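Local coordinates for cell wall surface anchor protein (Streptococcus agalactiae, PDB 4Z1P) that probably serves as a streptococcal surface adhesin of the antigen I/II family, carried on the cell wall through a C-terminal LPXTG anchor, at residues F126-A129 with Y130-G134; V185-E189 with D190-I194; N262-Q265 with Y266-T269. All coordinates share one frame; numbering follows the deposited sequence.

Contact 1. Residues F126-A129 with Y130-G134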
loop_
_atom_site.group_PDB
_atom_site.type_symbol
_atom_site.label_atom_id
_atom_site.label_comp_id
_atom_site.label_asym_id
_atom_site.label_seq_id
_atom_site.Cartn_x
_atom_site.Cartn_y
_atom_site.Cartn_z
ATOM N N PHE A 126 -33.005 -16.222 -3.052
ATOM C CA PHE A 126 -32.180 -15.060 -3.249
ATOM C C PHE A 126 -32.765 -14.154 -4.346
ATOM O O PHE A 126 -32.747 -12.883 -4.245
ATOM C CB PHE A 126 -30.785 -15.509 -3.577
ATOM C CG PHE A 126 -29.773 -14.419 -3.550
ATOM C CD1 PHE A 126 -29.245 -14.007 -2.360
ATOM C CD2 PHE A 126 -29.350 -13.795 -4.736
ATOM C CE1 PHE A 126 -28.323 -12.980 -2.302
ATOM C CE2 PHE A 126 -28.426 -12.745 -4.684
ATOM C CZ PHE A 126 -27.921 -12.351 -3.458
ATOM N N TYR A 127 -33.240 -14.786 -5.386
ATOM C CA TYR A 127 -33.947 -14.045 -6.442
ATOM C C TYR A 127 -35.148 -13.282 -5.864
ATOM O O TYR A 127 -35.318 -12.086 -6.061
ATOM C CB TYR A 127 -34.449 -15.037 -7.464
ATOM C CG TYR A 127 -35.374 -14.446 -8.469
ATOM C CD1 TYR A 127 -34.880 -13.651 -9.497
ATOM C CD2 TYR A 127 -36.756 -14.737 -8.448
ATOM C CE1 TYR A 127 -35.722 -13.119 -10.468
ATOM C CE2 TYR A 127 -37.623 -14.186 -9.431
ATOM C CZ TYR A 127 -37.088 -13.370 -10.426
ATOM O OH TYR A 127 -37.892 -12.827 -11.427
ATOM N N LYS A 128 -35.957 -13.966 -5.077
ATOM C CA LYS A 128 -37.166 -13.380 -4.516
ATOM C C LYS A 128 -36.885 -12.297 -3.547
ATOM O O LYS A 128 -37.495 -11.217 -3.595
ATOM C CB LYS A 128 -38.102 -14.451 -3.922
ATOM C CG LYS A 128 -38.678 -15.487 -4.906
ATOM C CD LYS A 128 -39.642 -14.965 -5.982
ATOM C CE LYS A 128 -40.835 -14.125 -5.476
ATOM N NZ LYS A 128 -41.612 -13.646 -6.689
ATOM N N ALA A 129 -35.884 -12.504 -2.683
ATOM C CA ALA A 129 -35.601 -11.512 -1.680
ATOM C C ALA A 129 -34.782 -10.321 -2.126
ATOM O O ALA A 129 -34.929 -9.233 -1.563
ATOM C CB ALA A 129 -34.935 -12.177 -0.473
ATOM N N TYR A 130 -33.874 -10.486 -3.077
ATOM C CA TYR A 130 -32.941 -9.435 -3.412
ATOM C C TYR A 130 -32.925 -9.100 -4.906
ATOM O O TYR A 130 -33.145 -7.947 -5.248
ATOM C CB TYR A 130 -31.516 -9.818 -2.960
ATOM C CG TYR A 130 -31.507 -9.929 -1.455
ATOM C CD1 TYR A 130 -31.543 -8.832 -0.675
ATOM C CD2 TYR A 130 -31.548 -11.170 -0.849
ATOM C CE1 TYR A 130 -31.643 -8.919 0.718
ATOM C CE2 TYR A 130 -31.622 -11.290 0.541
ATOM C CZ TYR A 130 -31.696 -10.162 1.300
ATOM O OH TYR A 130 -31.812 -10.277 2.630
ATOM N N VAL A 131 -32.781 -10.077 -5.775
ATOM C CA VAL A 131 -32.569 -9.747 -7.225
ATOM C C VAL A 131 -33.848 -9.106 -7.782
ATOM O O VAL A 131 -33.800 -8.025 -8.391
ATOM C CB VAL A 131 -32.216 -10.988 -8.040
ATOM C CG1 VAL A 131 -31.923 -10.730 -9.519
ATOM C CG2 VAL A 131 -30.959 -11.654 -7.425
ATOM N N GLN A 132 -34.954 -9.804 -7.630
ATOM C CA GLN A 132 -36.254 -9.320 -8.125
ATOM C C GLN A 132 -36.703 -7.998 -7.520
ATOM O O GLN A 132 -37.476 -7.216 -8.131
ATOM C CB GLN A 132 -37.319 -10.449 -8.005
ATOM C CG GLN A 132 -38.572 -10.191 -8.805
ATOM C CD GLN A 132 -39.607 -11.255 -8.585
ATOM O OE1 GLN A 132 -39.781 -11.794 -7.447
ATOM N NE2 GLN A 132 -40.260 -11.613 -9.651
ATOM N N LYS A 133 -36.227 -7.713 -6.331
ATOM C CA LYS A 133 -36.428 -6.425 -5.699
ATOM C C LYS A 133 -35.431 -5.347 -6.116
ATOM O O LYS A 133 -35.515 -4.231 -5.678
ATOM C CB LYS A 133 -36.513 -6.583 -4.181
ATOM C CG LYS A 133 -37.708 -7.479 -3.767
ATOM C CD LYS A 133 -37.928 -7.567 -2.233
ATOM C CE LYS A 133 -39.094 -8.541 -1.920
ATOM N NZ LYS A 133 -39.147 -8.557 -0.428
ATOM N N GLY A 134 -34.467 -5.685 -6.943
ATOM C CA GLY A 134 -33.537 -4.721 -7.329
ATOM C C GLY A 134 -32.575 -4.264 -6.253
ATOM O O GLY A 134 -32.188 -3.122 -6.264
HETATM O O HOH W 1 -39.722 -10.490 -5.019
HETATM O O HOH W 2 -36.222 -8.762 0.753
#
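Gln-132 lies over one face of the Tyr-127 ring, its CB 3.9 Å from the ring centroid, a CH-pi contact displaced toward the rim. From there the extended glutamine chain slants across the ring to its phenol end, with amide and ring planes 39° apart. The phenol OH bonds to the backbone N of Ala-46, and Gln-132 NE2 to the carbonyl of Ile-44. The other end of the amide is turned to Lys-128, which runs alongside Gln-132 in the same direction. Bends at chi2 and chi3 curl the lysine back until NZ donates to a lone pair of Gln-132 OE1 in the carbonyl plane (2.7 Å); a water joins OE1 to the carbonyl of Lys-128. All this decorates the end of helix 123-131, which widens into a pi-type turn: Val-131 N to Phe-126 O (3.2 Å) and Gln-132 N to Tyr-127 O (2.8 Å) are i to i+5 bonds, and Phe-126 O also accepts from Tyr-130 N. Gly-134, at positive phi, is the first residue to leave helical phi/psi, in a Schellman motif. On the buried flank the rings of Phe-126 and Tyr-130 meet obliquely, planes at 42° and centroids 5.5 Å apart. With CG of Phe-126 swung away from its own N (chi1 -169°), the ring turns CD1 to Tyr-130 CD2, while Phe-126 CD2 lies 3.8 Å from Val-131 CG2. Tyr-130 lays its ring over the Ala-129 peptide, Tyr-130 CD2 3.6 Å from Ala-129 CB, and its OH bonds to Asp-79.

Contact 2. Residues V185-E189 with D190-I194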
loop_
_atom_site.group_PDB
_atom_site.type_symbol
_atom_site.label_atom_id
_atom_site.label_comp_id
_atom_site.label_asym_id
_atom_site.label_seq_id
_atom_site.Cartn_x
_atom_site.Cartn_y
_atom_site.Cartn_z
ATOM N N VAL A 185 29.587 7.904 3.639
ATOM C CA VAL A 185 30.471 8.564 4.636
ATOM C C VAL A 185 31.357 9.493 3.848
ATOM O O VAL A 185 31.922 9.102 2.816
ATOM C CB VAL A 185 31.213 7.613 5.607
ATOM C CG1 VAL A 185 31.938 6.485 4.905
ATOM C CG2 VAL A 185 32.149 8.427 6.515
ATOM N N LEU A 186 31.356 10.771 4.265
ATOM C CA LEU A 186 31.924 11.836 3.441
ATOM C C LEU A 186 32.939 12.559 4.311
ATOM O O LEU A 186 32.889 12.487 5.581
ATOM C CB LEU A 186 30.894 12.850 2.974
ATOM C CG LEU A 186 29.512 12.420 2.493
ATOM C CD1 LEU A 186 28.531 13.557 2.253
ATOM C CD2 LEU A 186 29.735 11.654 1.221
ATOM N N ASP A 187 33.850 13.258 3.662
ATOM C CA ASP A 187 34.748 14.151 4.437
ATOM C C ASP A 187 33.966 15.340 5.017
ATOM O O ASP A 187 34.330 15.887 6.062
ATOM C CB ASP A 187 35.925 14.607 3.605
ATOM C CG ASP A 187 35.529 15.335 2.371
ATOM O OD1 ASP A 187 34.376 15.223 1.878
ATOM O OD2 ASP A 187 36.434 15.950 1.819
ATOM N N LYS A 188 32.877 15.708 4.355
ATOM C CA LYS A 188 31.968 16.736 4.833
ATOM C C LYS A 188 30.776 16.745 3.902
ATOM O O LYS A 188 30.872 16.282 2.752
ATOM C CB LYS A 188 32.610 18.137 4.680
ATOM C CG LYS A 188 33.036 18.399 3.226
ATOM C CD LYS A 188 32.783 19.803 2.687
ATOM C CE LYS A 188 34.026 20.663 2.823
ATOM N NZ LYS A 188 34.381 20.726 4.273
ATOM N N GLU A 189 29.700 17.352 4.364
ATOM C CA GLU A 189 28.518 17.601 3.539
ATOM C C GLU A 189 28.964 18.307 2.274
ATOM O O GLU A 189 29.863 19.153 2.339
ATOM C CB GLU A 189 27.521 18.441 4.297
ATOM C CG GLU A 189 26.327 18.809 3.445
ATOM C CD GLU A 189 25.348 19.711 4.178
ATOM O OE1 GLU A 189 25.651 20.173 5.307
ATOM O OE2 GLU A 189 24.267 19.911 3.609
ATOM N N ASP A 190 28.373 17.911 1.144
ATOM C CA ASP A 190 28.786 18.295 -0.214
ATOM C C ASP A 190 30.222 17.985 -0.670
ATOM O O ASP A 190 30.630 18.424 -1.768
ATOM C CB ASP A 190 28.502 19.787 -0.485
ATOM C CG ASP A 190 27.073 20.160 -0.173
ATOM O OD1 ASP A 190 26.157 19.428 -0.620
ATOM O OD2 ASP A 190 26.881 21.163 0.532
ATOM N N GLY A 191 30.960 17.203 0.109
ATOM C CA GLY A 191 32.329 16.827 -0.217
ATOM C C GLY A 191 32.375 15.526 -0.986
ATOM O O GLY A 191 31.509 15.279 -1.809
ATOM N N LYS A 192 33.344 14.669 -0.674
ATOM C CA LYS A 192 33.580 13.440 -1.425
ATOM C C LYS A 192 33.336 12.263 -0.549
ATOM O O LYS A 192 33.510 12.350 0.691
ATOM C CB LYS A 192 35.034 13.412 -1.903
ATOM C CG LYS A 192 36.061 13.475 -0.760
ATOM C CD LYS A 192 37.503 13.354 -1.255
ATOM C CE LYS A 192 38.456 13.692 -0.115
ATOM N NZ LYS A 192 39.591 12.733 -0.062
ATOM N N SER A 193 32.919 11.142 -1.142
ATOM C CA SER A 193 32.856 9.861 -0.374
ATOM C C SER A 193 34.223 9.398 0.055
ATOM O O SER A 193 35.178 9.487 -0.725
ATOM C CB SER A 193 32.192 8.732 -1.192
ATOM O OG SER A 193 32.168 7.557 -0.405
ATOM N N ILE A 194 34.338 8.909 1.299
ATOM C CA ILE A 194 35.588 8.423 1.874
ATOM C C ILE A 194 35.367 6.999 2.364
ATOM O O ILE A 194 36.101 6.467 3.228
ATOM C CB ILE A 194 36.118 9.347 3.012
ATOM C CG1 ILE A 194 35.124 9.456 4.221
ATOM C CG2 ILE A 194 36.470 10.693 2.406
ATOM C CD1 ILE A 194 35.648 10.249 5.435
HETATM O O HOH W 3 24.092 19.356 1.083
#
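A type II beta turn from Lys-188 to Gly-191 reverses the chain just beyond edge strand 182-186, bringing Ser-193 and Ile-194 back beside Leu-186 and Val-185. The turn closes through Gly-191 N to Lys-188 O (2.8 Å). Behind the turn a single antiparallel bridge makes Leu-186 and Ser-193 a non-hydrogen-bonded pair: Ile-194 N donates almost straight to Val-185 O (2.9 Å, 170° at the hydrogen), and Asp-187 N to Lys-192 O (3.1 Å). Asp-187 adds a side-chain bond. Its chi1 of 59° tucks the carboxylate between its own N and carbonyl carbon, where OD1 receives Lys-192 N at 2.8 Å on the syn side, 29° out of the carboxylate plane. The Lys-192 chain crosses this carboxylate at about a right angle, CG and CE near OD2, but NZ stays 4.9 Å from OD2. On the buried side Val-185 CG2 meets Ile-194 CG1 at 3.9 Å, and both side chains pack on Val-205 of strand 204-210. At the tip Glu-189 and Asp-190 run side by side, and one water donates to Glu-189 OE2 and Asp-190 OD1. The two carboxylates probably repel each other, a cost this water would ease, while Asp-187 OD1 satisfies a backbone N-H that the short bridge leaves to it.

Contact 3. Residues N262-Q265 with Y266-T269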
loop_
_atom_site.group_PDB
_atom_site.type_symbol
_atom_site.label_atom_id
_atom_site.label_comp_id
_atom_site.label_asym_id
_atom_site.label_seq_id
_atom_site.Cartn_x
_atom_site.Cartn_y
_atom_site.Cartn_z
ATOM N N ASN A 262 16.484 23.872 5.228
ATOM C CA ASN A 262 16.796 23.193 6.474
ATOM C C ASN A 262 15.451 22.857 7.132
ATOM O O ASN A 262 14.643 23.774 7.324
ATOM C CB ASN A 262 17.613 24.131 7.411
ATOM C CG ASN A 262 18.075 23.427 8.659
ATOM O OD1 ASN A 262 17.378 22.614 9.215
ATOM N ND2 ASN A 262 19.315 23.657 9.045
ATOM N N LEU A 263 15.219 21.592 7.517
ATOM C CA LEU A 263 13.940 21.139 8.060
ATOM C C LEU A 263 13.982 20.868 9.559
ATOM O O LEU A 263 13.081 20.229 10.109
ATOM C CB LEU A 263 13.440 19.886 7.302
ATOM C CG LEU A 263 13.281 20.015 5.783
ATOM C CD1 LEU A 263 13.007 18.660 5.137
ATOM C CD2 LEU A 263 12.164 20.961 5.414
ATOM N N VAL A 264 15.019 21.342 10.243
ATOM C CA VAL A 264 15.168 20.972 11.653
ATOM C C VAL A 264 13.930 21.265 12.486
ATOM O O VAL A 264 13.653 20.539 13.442
ATOM C CB VAL A 264 16.354 21.666 12.342
ATOM C CG1 VAL A 264 16.204 23.185 12.303
ATOM C CG2 VAL A 264 16.490 21.197 13.814
ATOM N N GLN A 265 13.231 22.343 12.152
ATOM C CA GLN A 265 12.090 22.813 12.972
ATOM C C GLN A 265 10.938 21.775 13.012
ATOM O O GLN A 265 10.166 21.729 13.983
ATOM C CB GLN A 265 11.600 24.165 12.498
ATOM C CG GLN A 265 10.979 24.172 11.109
ATOM C CD GLN A 265 10.453 25.501 10.650
ATOM O OE1 GLN A 265 10.921 26.044 9.638
ATOM N NE2 GLN A 265 9.408 26.008 11.326
ATOM N N TYR A 266 10.940 20.871 12.030
ATOM C CA TYR A 266 9.883 19.862 11.855
ATOM C C TYR A 266 10.336 18.504 12.347
ATOM O O TYR A 266 9.689 17.448 12.059
ATOM C CB TYR A 266 9.550 19.768 10.395
ATOM C CG TYR A 266 9.215 21.101 9.746
ATOM C CD1 TYR A 266 8.135 21.893 10.174
ATOM C CD2 TYR A 266 9.950 21.541 8.670
ATOM C CE1 TYR A 266 7.808 23.082 9.514
ATOM C CE2 TYR A 266 9.642 22.739 8.026
ATOM C CZ TYR A 266 8.597 23.504 8.463
ATOM O OH TYR A 266 8.341 24.656 7.757
ATOM N N THR A 267 11.443 18.485 13.088
ATOM C CA THR A 267 12.032 17.226 13.562
ATOM C C THR A 267 12.444 17.278 14.976
ATOM O O THR A 267 12.505 18.350 15.581
ATOM C CB THR A 267 13.303 16.860 12.764
ATOM O OG1 THR A 267 14.363 17.801 13.052
ATOM C CG2 THR A 267 13.028 16.882 11.277
ATOM N N GLU A 268 12.747 16.093 15.497
ATOM C CA GLU A 268 13.281 15.908 16.843
ATOM C C GLU A 268 14.443 14.928 16.651
ATOM O O GLU A 268 14.309 13.888 15.949
ATOM C CB GLU A 268 12.225 15.296 17.804
ATOM C CG GLU A 268 11.094 16.219 18.301
ATOM C CD GLU A 268 11.587 17.505 19.017
ATOM O OE1 GLU A 268 10.817 18.507 19.027
ATOM O OE2 GLU A 268 12.725 17.539 19.571
ATOM N N THR A 269 15.582 15.260 17.251
ATOM C CA THR A 269 16.749 14.419 17.245
ATOM C C THR A 269 16.940 13.975 18.641
ATOM O O THR A 269 16.771 14.799 19.549
ATOM C CB THR A 269 17.953 15.229 16.788
ATOM O OG1 THR A 269 17.827 15.474 15.373
ATOM C CG2 THR A 269 19.215 14.450 17.054
#
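Gln-265 lies flat along the Tyr-266 ring, amide and ring planes only 3° apart. Its CG sits over the ring centre, 3.4 Å from the centroid and 4° off the normal, a close CH-pi contact. A chi1 of 66° holds CG between the backbone N and the carbonyl carbon, from where the extended chain follows the ring outward until CD rests 3.5 Å from Tyr-266 CZ. Gln-265 is exposed in the chain but also touches a crystal neighbour, which may help set its pose. The turn bonds are equally tight: Leu-263 O accepts Tyr-266 N from above its carbonyl plane (2.9 Å), and Val-264 O takes Thr-267 N at 3.0 Å, with Thr-267 OG1 also close, at 2.9 Å. Inward, Leu-263 CD2 comes to 4.0 Å from Tyr-266 CD2, and the leucine goes on to Phe-282 and Ile-257; Tyr-266 itself stacks with Phe-286. The loose side is that of exposed Val-264, whose CG2 only grazes Thr-267 OG1 at 4.1 Å. Ahead of the turn, Asn-262 OD1 receives Val-264 N in the carbonyl plane (2.9 Å). The whole is an Asx turn leading into a short 3-10 turn, whose successive i to i+3 bonds deliver the chain into edge strand 267-272 of an antiparallel sheet.

How the contacts relate
The three contacts follow one another along an elongated, mostly beta chain. Contact 1, at the end of helix 123-131, lies in the antigen I/II C2-terminal region; contacts 2 and 3 share the antigen C-terminal region, on the other side of the chain's centre. Centres of contacts 1 and 2 are 71 Å apart, those of 1 and 3 59 Å, but those of 2 and 3 only 22 Å, with nearest atoms about 8 Å apart. Contact 2 leaves edge strand 182-186 of a four-stranded sheet; contact 3 enters edge strand 267-272 of a five-stranded one. Each half pairs such sheets in matching strand order, consistent with two related adhesin domains in tandem.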